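Local atomic coordinates of carbamate kinase (Aeropyrum pernix, PDB entry 2E9Y), a protein that probably catalyses the reversible phosphoryl transfer between ATP and carbamate that yields carbamoyl phosphate and ADP. Residues A219-A224 / D230-L235; S167-S172 / K278-I283; G60-A65 / Y79-M84; A65-A68 / P74-P77. All coordinates share one frame; numbering follows the deposited sequence.

Contact 1. Residues A219-A224 / D230-L235; sequences ASSLLA and DLLVIL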
loop_
_atom_site.group_PDB
_atom_site.type_symbol
_atom_site.label_atom_id
_atom_site.label_comp_id
_atom_site.label_asym_id
_atom_site.label_seq_id
_atom_site.Cartn_x
_atom_site.Cartn_y
_atom_site.Cartn_z
ATOM N N ALA A 219 5.700 -17.988 -4.333
ATOM C CA ALA A 219 4.803 -17.064 -5.019
ATOM C C ALA A 219 5.480 -16.406 -6.221
ATOM O O ALA A 219 4.864 -16.268 -7.276
ATOM C CB ALA A 219 4.305 -15.985 -4.047
ATOM N N SER A 220 6.737 -16.000 -6.057
ATOM C CA SER A 220 7.488 -15.362 -7.140
ATOM C C SER A 220 7.680 -16.325 -8.303
ATOM O O SER A 220 7.646 -15.924 -9.468
ATOM C CB SER A 220 8.858 -14.889 -6.641
ATOM O OG SER A 220 8.720 -13.847 -5.688
ATOM N N SER A 221 7.887 -17.598 -7.982
ATOM C CA SER A 221 8.063 -18.613 -9.013
ATOM C C SER A 221 6.770 -18.720 -9.816
ATOM O O SER A 221 6.782 -18.727 -11.050
ATOM C CB SER A 221 8.396 -19.965 -8.375
ATOM O OG SER A 221 8.650 -20.948 -9.366
ATOM N N LEU A 222 5.649 -18.807 -9.108
ATOM C CA LEU A 222 4.354 -18.894 -9.764
ATOM C C LEU A 222 4.113 -17.666 -10.636
ATOM O O LEU A 222 3.597 -17.782 -11.748
ATOM C CB LEU A 222 3.238 -19.027 -8.722
ATOM C CG LEU A 222 1.805 -19.068 -9.260
ATOM C CD1 LEU A 222 1.631 -20.236 -10.220
ATOM C CD2 LEU A 222 0.842 -19.188 -8.088
ATOM N N LEU A 223 4.481 -16.486 -10.137
ATOM C CA LEU A 223 4.298 -15.253 -10.903
ATOM C C LEU A 223 5.111 -15.300 -12.196
ATOM O O LEU A 223 4.619 -14.928 -13.259
ATOM C CB LEU A 223 4.738 -14.027 -10.093
ATOM C CG LEU A 223 4.610 -12.679 -10.820
ATOM C CD1 LEU A 223 3.156 -12.438 -11.213
ATOM C CD2 LEU A 223 5.102 -11.548 -9.918
ATOM N N ALA A 224 6.357 -15.749 -12.091
ATOM C CA ALA A 224 7.242 -15.835 -13.255
ATOM C C ALA A 224 6.615 -16.736 -14.313
ATOM O O ALA A 224 6.638 -16.431 -15.508
ATOM C CB ALA A 224 8.610 -16.380 -12.836
ATOM N N ASP A 230 11.174 -14.789 -18.795
ATOM C CA ASP A 230 12.299 -15.471 -19.414
ATOM C C ASP A 230 13.222 -16.060 -18.352
ATOM O O ASP A 230 13.994 -16.979 -18.627
ATOM C CB ASP A 230 13.084 -14.488 -20.289
ATOM C CG ASP A 230 12.254 -13.934 -21.433
ATOM O OD1 ASP A 230 11.927 -14.705 -22.357
ATOM O OD2 ASP A 230 11.923 -12.730 -21.408
ATOM N N LEU A 231 13.135 -15.539 -17.132
ATOM C CA LEU A 231 13.999 -16.019 -16.064
ATOM C C LEU A 231 13.463 -15.718 -14.675
ATOM O O LEU A 231 12.833 -14.686 -14.458
ATOM C CB LEU A 231 15.386 -15.380 -16.204
ATOM C CG LEU A 231 16.453 -15.662 -15.138
ATOM C CD1 LEU A 231 16.845 -17.130 -15.173
ATOM C CD2 LEU A 231 17.678 -14.794 -15.394
ATOM N N LEU A 232 13.700 -16.644 -13.750
ATOM C CA LEU A 232 13.316 -16.465 -12.355
ATOM C C LEU A 232 14.641 -16.329 -11.624
ATOM O O LEU A 232 15.524 -17.184 -11.749
ATOM C CB LEU A 232 12.548 -17.677 -11.804
ATOM C CG LEU A 232 12.368 -17.694 -10.275
ATOM C CD1 LEU A 232 11.533 -16.491 -9.830
ATOM C CD2 LEU A 232 11.702 -18.986 -9.838
ATOM N N VAL A 233 14.786 -15.243 -10.878
ATOM C CA VAL A 233 16.008 -14.990 -10.131
ATOM C C VAL A 233 15.687 -14.852 -8.649
ATOM O O VAL A 233 14.786 -14.103 -8.274
ATOM C CB VAL A 233 16.677 -13.676 -10.594
ATOM C CG1 VAL A 233 17.955 -13.427 -9.796
ATOM C CG2 VAL A 233 16.974 -13.738 -12.085
ATOM N N ILE A 234 16.411 -15.584 -7.811
ATOM C CA ILE A 234 16.216 -15.482 -6.371
ATOM C C ILE A 234 17.515 -14.949 -5.781
ATOM O O ILE A 234 18.547 -15.616 -5.831
ATOM C CB ILE A 234 15.890 -16.840 -5.731
ATOM C CG1 ILE A 234 14.578 -17.384 -6.307
ATOM C CG2 ILE A 234 15.747 -16.673 -4.225
ATOM C CD1 ILE A 234 14.188 -18.737 -5.770
ATOM N N LEU A 235 17.463 -13.740 -5.233
ATOM C CA LEU A 235 18.651 -13.125 -4.652
ATOM C C LEU A 235 18.621 -13.223 -3.136
ATOM O O LEU A 235 17.725 -12.682 -2.485
ATOM C CB LEU A 235 18.753 -11.661 -5.083
ATOM C CG LEU A 235 18.911 -11.412 -6.587
ATOM C CD1 LEU A 235 18.990 -9.918 -6.849
ATOM C CD2 LEU A 235 20.175 -12.104 -7.103
#
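Every approach below 4.5 Å between S220, S221 and A224 on one side and strand 231-236 on the other ends on a single residue, L232. The pair is an alpha-beta unit of the amino acid kinase fold: helix 216-226 turns through a short loop into the strand, which runs back beside it. The evidence is the angle of 163° between the two local axes, which approach to 8.7 Å, a spacing that leaves room for one layer of side chains. L232 supplies that layer. Its CG is anti to the backbone N (chi1 168°), and the two methyls divide the helix surface between them. The tight side belongs to CD2, which sits 3.7 Å from S221 CB and equally close to S221 OG, so the methyl rests against the whole short side chain. The looser side belongs to CD1, which stays 4.2 Å from A224 CB and 3.9 Å from S220 O, a carbonyl already used by A224 N within the helix. Neither side is a solvent face, as all four touching residues are buried; F285 of helix 275-289 touches S221, A224 and L232 together. Cutting L232 back to an alanine would probably open a gap between helix and strand and leave S221 CB and A224 CB without the methyls that now rest on them. The polar atoms look elsewhere: S220 OG bonds to K216 O and T52 OG1. S221 OG, lying against CD2 of L232, gives its hydrogen bond to A281 O of helix 275-289.

Contact 2. Residues S167-S172 / K278-I283; sequences SPRPVS and KVEAAI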
loop_
_atom_site.group_PDB
_atom_site.type_symbol
_atom_site.label_atom_id
_atom_site.label_comp_id
_atom_site.label_asym_id
_atom_site.label_seq_id
_atom_site.Cartn_x
_atom_site.Cartn_y
_atom_site.Cartn_z
ATOM N N SER A 167 0.569 -21.154 6.159
ATOM C CA SER A 167 1.443 -20.701 5.081
ATOM C C SER A 167 1.143 -21.633 3.913
ATOM O O SER A 167 1.954 -22.484 3.557
ATOM C CB SER A 167 2.918 -20.809 5.472
ATOM O OG SER A 167 3.740 -20.372 4.395
ATOM N N PRO A 168 -0.048 -21.488 3.315
ATOM C CA PRO A 168 -0.508 -22.300 2.183
ATOM C C PRO A 168 0.280 -22.037 0.911
ATOM O O PRO A 168 0.882 -20.974 0.751
ATOM C CB PRO A 168 -1.971 -21.900 2.045
ATOM C CG PRO A 168 -1.966 -20.474 2.468
ATOM C CD PRO A 168 -1.062 -20.481 3.681
ATOM N N ARG A 169 0.279 -23.009 0.009
ATOM C CA ARG A 169 0.993 -22.852 -1.248
ATOM C C ARG A 169 0.209 -21.966 -2.211
ATOM O O ARG A 169 -1.019 -22.014 -2.260
ATOM C CB ARG A 169 1.267 -24.219 -1.881
ATOM C CG ARG A 169 2.406 -24.973 -1.205
ATOM C CD ARG A 169 2.976 -26.059 -2.112
ATOM N NE ARG A 169 4.321 -26.463 -1.704
ATOM C CZ ARG A 169 4.601 -27.148 -0.599
ATOM N NH1 ARG A 169 3.627 -27.518 0.224
ATOM N NH2 ARG A 169 5.858 -27.460 -0.313
ATOM N N PRO A 170 0.917 -21.125 -2.982
ATOM C CA PRO A 170 0.256 -20.234 -3.937
ATOM C C PRO A 170 -0.347 -21.011 -5.103
ATOM O O PRO A 170 0.283 -21.923 -5.636
ATOM C CB PRO A 170 1.384 -19.300 -4.369
ATOM C CG PRO A 170 2.581 -20.181 -4.311
ATOM C CD PRO A 170 2.379 -20.951 -3.019
ATOM N N VAL A 171 -1.571 -20.656 -5.485
ATOM C CA VAL A 171 -2.248 -21.334 -6.589
ATOM C C VAL A 171 -2.246 -20.473 -7.844
ATOM O O VAL A 171 -2.002 -20.966 -8.944
ATOM C CB VAL A 171 -3.696 -21.685 -6.214
ATOM C CG1 VAL A 171 -4.403 -22.330 -7.398
ATOM C CG2 VAL A 171 -3.695 -22.628 -5.014
ATOM N N SER A 172 -2.522 -19.185 -7.675
ATOM C CA SER A 172 -2.525 -18.254 -8.794
ATOM C C SER A 172 -2.331 -16.843 -8.269
ATOM O O SER A 172 -2.631 -16.559 -7.108
ATOM C CB SER A 172 -3.843 -18.348 -9.575
ATOM O OG SER A 172 -4.956 -18.018 -8.766
ATOM N N LYS A 278 13.394 -21.871 -1.648
ATOM C CA LYS A 278 14.025 -21.278 -2.818
ATOM C C LYS A 278 14.340 -22.352 -3.861
ATOM O O LYS A 278 14.141 -22.140 -5.061
ATOM C CB LYS A 278 15.296 -20.529 -2.406
ATOM C CG LYS A 278 15.005 -19.277 -1.573
ATOM C CD LYS A 278 16.274 -18.648 -1.020
ATOM C CE LYS A 278 15.974 -17.295 -0.384
ATOM N NZ LYS A 278 14.847 -17.370 0.581
ATOM N N VAL A 279 14.822 -23.503 -3.402
ATOM C CA VAL A 279 15.129 -24.596 -4.315
ATOM C C VAL A 279 13.822 -25.117 -4.905
ATOM O O VAL A 279 13.738 -25.383 -6.098
ATOM C CB VAL A 279 15.875 -25.747 -3.591
ATOM C CG1 VAL A 279 15.878 -27.013 -4.450
ATOM C CG2 VAL A 279 17.304 -25.318 -3.304
ATOM N N GLU A 280 12.798 -25.238 -4.067
ATOM C CA GLU A 280 11.499 -25.723 -4.526
ATOM C C GLU A 280 10.955 -24.783 -5.598
ATOM O O GLU A 280 10.448 -25.224 -6.630
ATOM C CB GLU A 280 10.507 -25.791 -3.362
ATOM C CG GLU A 280 9.212 -26.513 -3.713
ATOM C CD GLU A 280 8.142 -26.367 -2.646
ATOM O OE1 GLU A 280 8.475 -26.469 -1.446
ATOM O OE2 GLU A 280 6.965 -26.163 -3.009
ATOM N N ALA A 281 11.064 -23.483 -5.339
ATOM C CA ALA A 281 10.592 -22.454 -6.263
ATOM C C ALA A 281 11.321 -22.534 -7.601
ATOM O O ALA A 281 10.698 -22.490 -8.663
ATOM C CB ALA A 281 10.795 -21.068 -5.646
ATOM N N ALA A 282 12.645 -22.650 -7.545
ATOM C CA ALA A 282 13.449 -22.736 -8.760
ATOM C C ALA A 282 13.060 -23.963 -9.582
ATOM O O ALA A 282 12.874 -23.873 -10.798
ATOM C CB ALA A 282 14.931 -22.793 -8.403
ATOM N N ILE A 283 12.936 -25.106 -8.916
ATOM C CA ILE A 283 12.562 -26.345 -9.597
ATOM C C ILE A 283 11.194 -26.213 -10.262
ATOM O O ILE A 283 11.018 -26.604 -11.416
ATOM C CB ILE A 283 12.517 -27.536 -8.614
ATOM C CG1 ILE A 283 13.932 -27.868 -8.133
ATOM C CG2 ILE A 283 11.874 -28.739 -9.283
ATOM C CD1 ILE A 283 13.985 -28.902 -7.020
#
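Strand 170-173, an antiparallel partner of strand 112-119 with a classic beta bulge where V171 and S172 both face L118, is entered through a loop whose R169 forms a surface salt bridge with E280 of helix 275-289. The grip is side-on and uses two nitrogens of the guanidinium. R169 NE donates to E280 OE2 at 3.0 Å, through the syn lone pair of that oxygen, and R169 NH2 donates to E280 OE1, also at 3.0 Å. The second bond meets its oxygen 27° out of the carboxylate plane, in keeping with the 28° between the two flat groups. A further bond, R169 NH2 to E280 OE2 at 3.2 Å, is weak. Reach explains the meeting: the R169 chain is extended from CG to NE, and E280, with CG anti to its backbone N (chi1 -170°), is extended beyond CG. L218 and L265 touch the E280 side chain. E280 was modelled in two conformers, and this geometry belongs to one of them. The two-nitrogen grip joins loop and helix by charge as well as by hydrogen bonds, but with R169 exposed and a second E280 conformer deposited, it may not be the only arrangement.

Contact 3. Residues G60-A65 / Y79-M84; sequences GYLSEA and YIATAM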
loop_
_atom_site.group_PDB
_atom_site.type_symbol
_atom_site.label_atom_id
_atom_site.label_comp_id
_atom_site.label_asym_id
_atom_site.label_seq_id
_atom_site.Cartn_x
_atom_site.Cartn_y
_atom_site.Cartn_z
ATOM N N GLY A 60 5.764 -8.489 11.111
ATOM C CA GLY A 60 5.842 -8.846 12.517
ATOM C C GLY A 60 5.767 -7.594 13.373
ATOM O O GLY A 60 5.090 -7.568 14.404
ATOM N N TYR A 61 6.462 -6.546 12.934
ATOM C CA TYR A 61 6.473 -5.264 13.631
ATOM C C TYR A 61 5.055 -4.709 13.722
ATOM O O TYR A 61 4.609 -4.283 14.791
ATOM C CB TYR A 61 7.371 -4.268 12.886
ATOM C CG TYR A 61 7.233 -2.828 13.348
ATOM C CD1 TYR A 61 7.810 -2.397 14.543
ATOM C CD2 TYR A 61 6.526 -1.900 12.587
ATOM C CE1 TYR A 61 7.685 -1.069 14.967
ATOM C CE2 TYR A 61 6.389 -0.577 12.998
ATOM C CZ TYR A 61 6.974 -0.165 14.189
ATOM O OH TYR A 61 6.856 1.149 14.584
ATOM N N LEU A 62 4.341 -4.704 12.598
ATOM C CA LEU A 62 2.972 -4.201 12.585
ATOM C C LEU A 62 2.071 -5.001 13.519
ATOM O O LEU A 62 1.252 -4.435 14.239
ATOM C CB LEU A 62 2.408 -4.237 11.165
ATOM C CG LEU A 62 3.105 -3.267 10.206
ATOM C CD1 LEU A 62 2.501 -3.406 8.808
ATOM C CD2 LEU A 62 2.926 -1.830 10.717
ATOM N N SER A 63 2.217 -6.322 13.497
ATOM C CA SER A 63 1.418 -7.182 14.364
ATOM C C SER A 63 1.652 -6.808 15.836
ATOM O O SER A 63 0.709 -6.722 16.627
ATOM C CB SER A 63 1.792 -8.646 14.131
ATOM O OG SER A 63 1.549 -9.014 12.782
ATOM N N GLU A 64 2.912 -6.582 16.195
ATOM C CA GLU A 64 3.260 -6.213 17.565
ATOM C C GLU A 64 2.672 -4.851 17.922
ATOM O O GLU A 64 2.160 -4.658 19.026
ATOM C CB GLU A 64 4.776 -6.147 17.742
ATOM C CG GLU A 64 5.513 -7.466 17.589
ATOM C CD GLU A 64 6.975 -7.324 17.938
ATOM O OE1 GLU A 64 7.274 -7.122 19.133
ATOM O OE2 GLU A 64 7.819 -7.397 17.020
ATOM N N ALA A 65 2.766 -3.908 16.985
ATOM C CA ALA A 65 2.258 -2.558 17.192
ATOM C C ALA A 65 0.768 -2.555 17.507
ATOM O O ALA A 65 0.340 -1.937 18.475
ATOM C CB ALA A 65 2.530 -1.695 15.955
ATOM N N TYR A 79 -3.988 -9.921 6.933
ATOM C CA TYR A 79 -3.968 -9.587 5.512
ATOM C C TYR A 79 -3.890 -8.085 5.282
ATOM O O TYR A 79 -3.351 -7.648 4.267
ATOM C CB TYR A 79 -5.169 -10.198 4.781
ATOM C CG TYR A 79 -6.520 -9.826 5.326
ATOM C CD1 TYR A 79 -7.142 -8.640 4.952
ATOM C CD2 TYR A 79 -7.200 -10.690 6.189
ATOM C CE1 TYR A 79 -8.419 -8.320 5.420
ATOM C CE2 TYR A 79 -8.470 -10.381 6.660
ATOM C CZ TYR A 79 -9.072 -9.196 6.268
ATOM O OH TYR A 79 -10.336 -8.897 6.723
ATOM N N ILE A 80 -4.415 -7.300 6.222
ATOM C CA ILE A 80 -4.331 -5.846 6.113
ATOM C C ILE A 80 -2.888 -5.450 6.450
ATOM O O ILE A 80 -2.314 -4.552 5.829
ATOM C CB ILE A 80 -5.314 -5.143 7.085
ATOM C CG1 ILE A 80 -6.749 -5.288 6.565
ATOM C CG2 ILE A 80 -4.961 -3.665 7.227
ATOM C CD1 ILE A 80 -6.956 -4.759 5.172
ATOM N N ALA A 81 -2.303 -6.119 7.438
ATOM C CA ALA A 81 -0.920 -5.843 7.811
ATOM C C ALA A 81 -0.028 -6.140 6.605
ATOM O O ALA A 81 0.870 -5.364 6.273
ATOM C CB ALA A 81 -0.506 -6.704 9.002
ATOM N N THR A 82 -0.286 -7.259 5.937
ATOM C CA THR A 82 0.501 -7.614 4.763
ATOM C C THR A 82 0.364 -6.543 3.677
ATOM O O THR A 82 1.359 -6.139 3.075
ATOM C CB THR A 82 0.074 -8.984 4.190
ATOM O OG1 THR A 82 0.431 -10.013 5.118
ATOM C CG2 THR A 82 0.762 -9.249 2.855
ATOM N N ALA A 83 -0.859 -6.085 3.428
ATOM C CA ALA A 83 -1.074 -5.044 2.414
ATOM C C ALA A 83 -0.264 -3.804 2.784
ATOM O O ALA A 83 0.376 -3.175 1.931
ATOM C CB ALA A 83 -2.558 -4.692 2.310
ATOM N N MET A 84 -0.293 -3.447 4.064
ATOM C CA MET A 84 0.468 -2.306 4.549
ATOM C C MET A 84 1.951 -2.449 4.213
ATOM O O MET A 84 2.611 -1.512 3.784
ATOM C CB MET A 84 0.283 -2.218 6.065
ATOM C CG MET A 84 -1.064 -1.607 6.456
ATOM S SD MET A 84 -1.216 -1.370 8.232
ATOM C CE MET A 84 -2.977 -1.009 8.283
#
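L62 and M84 both set CG anti to their own carbonyl carbon, with chi1 of -67° and -78°, and the two side chains then cross at a slant. In L62 the second torsion, 178°, stretches the leucine so that CD1 leads. This methyl does most of the touching: it lies 3.7 Å from M84 CB and 3.6 Å from A81 O, an approach that amounts to a van der Waals contact with a backbone carbonyl. Nearer the root of the leucine, L62 CB faces A81 CB at 4.4 Å. Because A81 ends at its CB, the backbones can come close, and the CA atoms of L62 and A81 stand 6.4 Å apart. These are the successive helices 56-67 and 78-103 of the amino acid kinase fold, joined as a helix-loop-helix pair at the subunit interface. V59 touches A81 from the first helix, while T85 and W88 of the second touch L62, extending the apolar seam. M84 meets L62 with CB alone; its chain, extended beyond CG, takes the sulfur elsewhere, and M84 SD packs against F66 CZ at 3.8 Å. The pair also borders the second subunit. M84 and I80 pack on W88 of the second subunit, and A83 packs on its L91. Y61, on the first helix, passes its OH to a hydrogen bond with P74 O of the second subunit, and E64 OE1 forms a salt bridge with R73 of the second subunit.

Contact 4. Residues A65-A68 / P74-P77; sequences AFEA and PRQP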
loop_
_atom_site.group_PDB
_atom_site.type_symbol
_atom_site.label_atom_id
_atom_site.label_comp_id
_atom_site.label_asym_id
_atom_site.label_seq_id
_atom_site.Cartn_x
_atom_site.Cartn_y
_atom_site.Cartn_z
ATOM N N ALA A 65 2.766 -3.908 16.985
ATOM C CA ALA A 65 2.258 -2.558 17.192
ATOM C C ALA A 65 0.768 -2.555 17.507
ATOM O O ALA A 65 0.340 -1.937 18.475
ATOM C CB ALA A 65 2.530 -1.695 15.955
ATOM N N PHE A 66 -0.029 -3.253 16.700
ATOM C CA PHE A 66 -1.466 -3.267 16.946
ATOM C C PHE A 66 -1.795 -3.981 18.257
ATOM O O PHE A 66 -2.710 -3.579 18.977
ATOM C CB PHE A 66 -2.204 -3.922 15.768
ATOM C CG PHE A 66 -1.868 -3.315 14.429
ATOM C CD1 PHE A 66 -1.606 -1.952 14.313
ATOM C CD2 PHE A 66 -1.810 -4.109 13.290
ATOM C CE1 PHE A 66 -1.285 -1.387 13.075
ATOM C CE2 PHE A 66 -1.490 -3.556 12.048
ATOM C CZ PHE A 66 -1.226 -2.194 11.941
ATOM N N GLU A 67 -1.042 -5.026 18.579
ATOM C CA GLU A 67 -1.279 -5.753 19.823
ATOM C C GLU A 67 -0.839 -4.955 21.052
ATOM O O GLU A 67 -1.252 -5.261 22.165
ATOM C CB GLU A 67 -0.561 -7.105 19.806
ATOM C CG GLU A 67 -1.219 -8.155 18.918
ATOM C CD GLU A 67 -2.599 -8.579 19.403
ATOM O OE1 GLU A 67 -3.028 -8.149 20.501
ATOM O OE2 GLU A 67 -3.258 -9.354 18.678
ATOM N N ALA A 68 -0.007 -3.935 20.855
ATOM C CA ALA A 68 0.451 -3.112 21.974
ATOM C C ALA A 68 -0.607 -2.088 22.387
ATOM O O ALA A 68 -0.497 -1.461 23.444
ATOM C CB ALA A 68 1.751 -2.401 21.616
ATOM N N PRO A 74 -9.270 -1.985 18.256
ATOM C CA PRO A 74 -9.260 -3.126 17.339
ATOM C C PRO A 74 -7.872 -3.375 16.749
ATOM O O PRO A 74 -7.090 -2.441 16.578
ATOM C CB PRO A 74 -10.263 -2.710 16.270
ATOM C CG PRO A 74 -10.029 -1.224 16.181
ATOM C CD PRO A 74 -9.948 -0.823 17.649
ATOM N N ARG A 75 -7.563 -4.638 16.474
ATOM C CA ARG A 75 -6.290 -4.990 15.851
ATOM C C ARG A 75 -6.629 -5.305 14.401
ATOM O O ARG A 75 -7.605 -6.002 14.127
ATOM C CB ARG A 75 -5.669 -6.243 16.479
ATOM C CG ARG A 75 -4.999 -6.046 17.828
ATOM C CD ARG A 75 -5.980 -6.031 18.999
ATOM N NE ARG A 75 -5.234 -6.039 20.254
ATOM C CZ ARG A 75 -5.203 -5.039 21.130
ATOM N NH1 ARG A 75 -5.895 -3.924 20.914
ATOM N NH2 ARG A 75 -4.434 -5.138 22.206
ATOM N N GLN A 76 -5.835 -4.798 13.469
ATOM C CA GLN A 76 -6.104 -5.083 12.065
ATOM C C GLN A 76 -5.714 -6.528 11.788
ATOM O O GLN A 76 -4.775 -7.052 12.392
ATOM C CB GLN A 76 -5.299 -4.139 11.168
ATOM C CG GLN A 76 -5.644 -2.668 11.365
ATOM C CD GLN A 76 -7.122 -2.395 11.166
ATOM O OE1 GLN A 76 -7.739 -2.918 10.235
ATOM N NE2 GLN A 76 -7.699 -1.569 12.034
ATOM N N PRO A 77 -6.439 -7.204 10.880
ATOM C CA PRO A 77 -6.109 -8.598 10.565
ATOM C C PRO A 77 -4.809 -8.670 9.780
ATOM O O PRO A 77 -4.385 -7.685 9.159
ATOM C CB PRO A 77 -7.315 -9.068 9.750
ATOM C CG PRO A 77 -7.743 -7.822 9.053
ATOM C CD PRO A 77 -7.640 -6.771 10.147
#
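R75 lies across the last residues of helix 56-67, with CB directed at F66 and E67. Its CG is already in contact, 3.6 Å from F66 O and 3.8 Å from E67 CD. A bend at the next torsion (chi2 81°) turns the chain along the helix end, where CD passes E67 OE1. NE then donates to E67 OE1 at 3.1 Å, forming a salt bridge; the oxygen is met from above the carboxylate, 61° out of its plane, and the two flat groups stand 77° apart. At CZ the guanidinium carries F66 O over the centre of one face, 3.6 Å above the plane. The terminal nitrogens reach the loop that follows the helix: NH2 bonds to L69 O and NH1 to P70 O. A leucine in place of R75 would probably leave E67 without its cationic mate and the carbonyls of L69 and P70 without these donors. Beside the arginine, Q76 CB rests 4.0 Å from F66 CE2, with Q76 CG over a face of the ring. Q76 NE2 goes to V23 O of the second subunit, whose Y61 ring also meets F66. An arginine gathering carbonyl oxygens at and just beyond the end of a helix is consistent with the partial negative charge expected at a helix C-terminus, and here it bridges helix 56-67 and the loop leading to helix 78-103, beside the second subunit.

Overall arrangement
Following the chain from the N terminus, contact 3 opens first: residues 60-65 meet 79-84 and close a helix-loop-helix excursion. Contact 4 lies within that excursion, sharing A65 and fastening the connection itself, and both reach the second subunit. Much later, residues 167-172 begin the long loop that contact 2 closes at 278-283, and contact 1, a short helix-to-strand return, falls wholly within it. No loops cross. Contacts 1 and 2 also touch, as L222 CD2 packs on the backbone of V171 and S172, and both reach the large mixed sheet. Contacts 1 and 3, with centres about 25 Å apart, lie on opposite sides of the chain's centre.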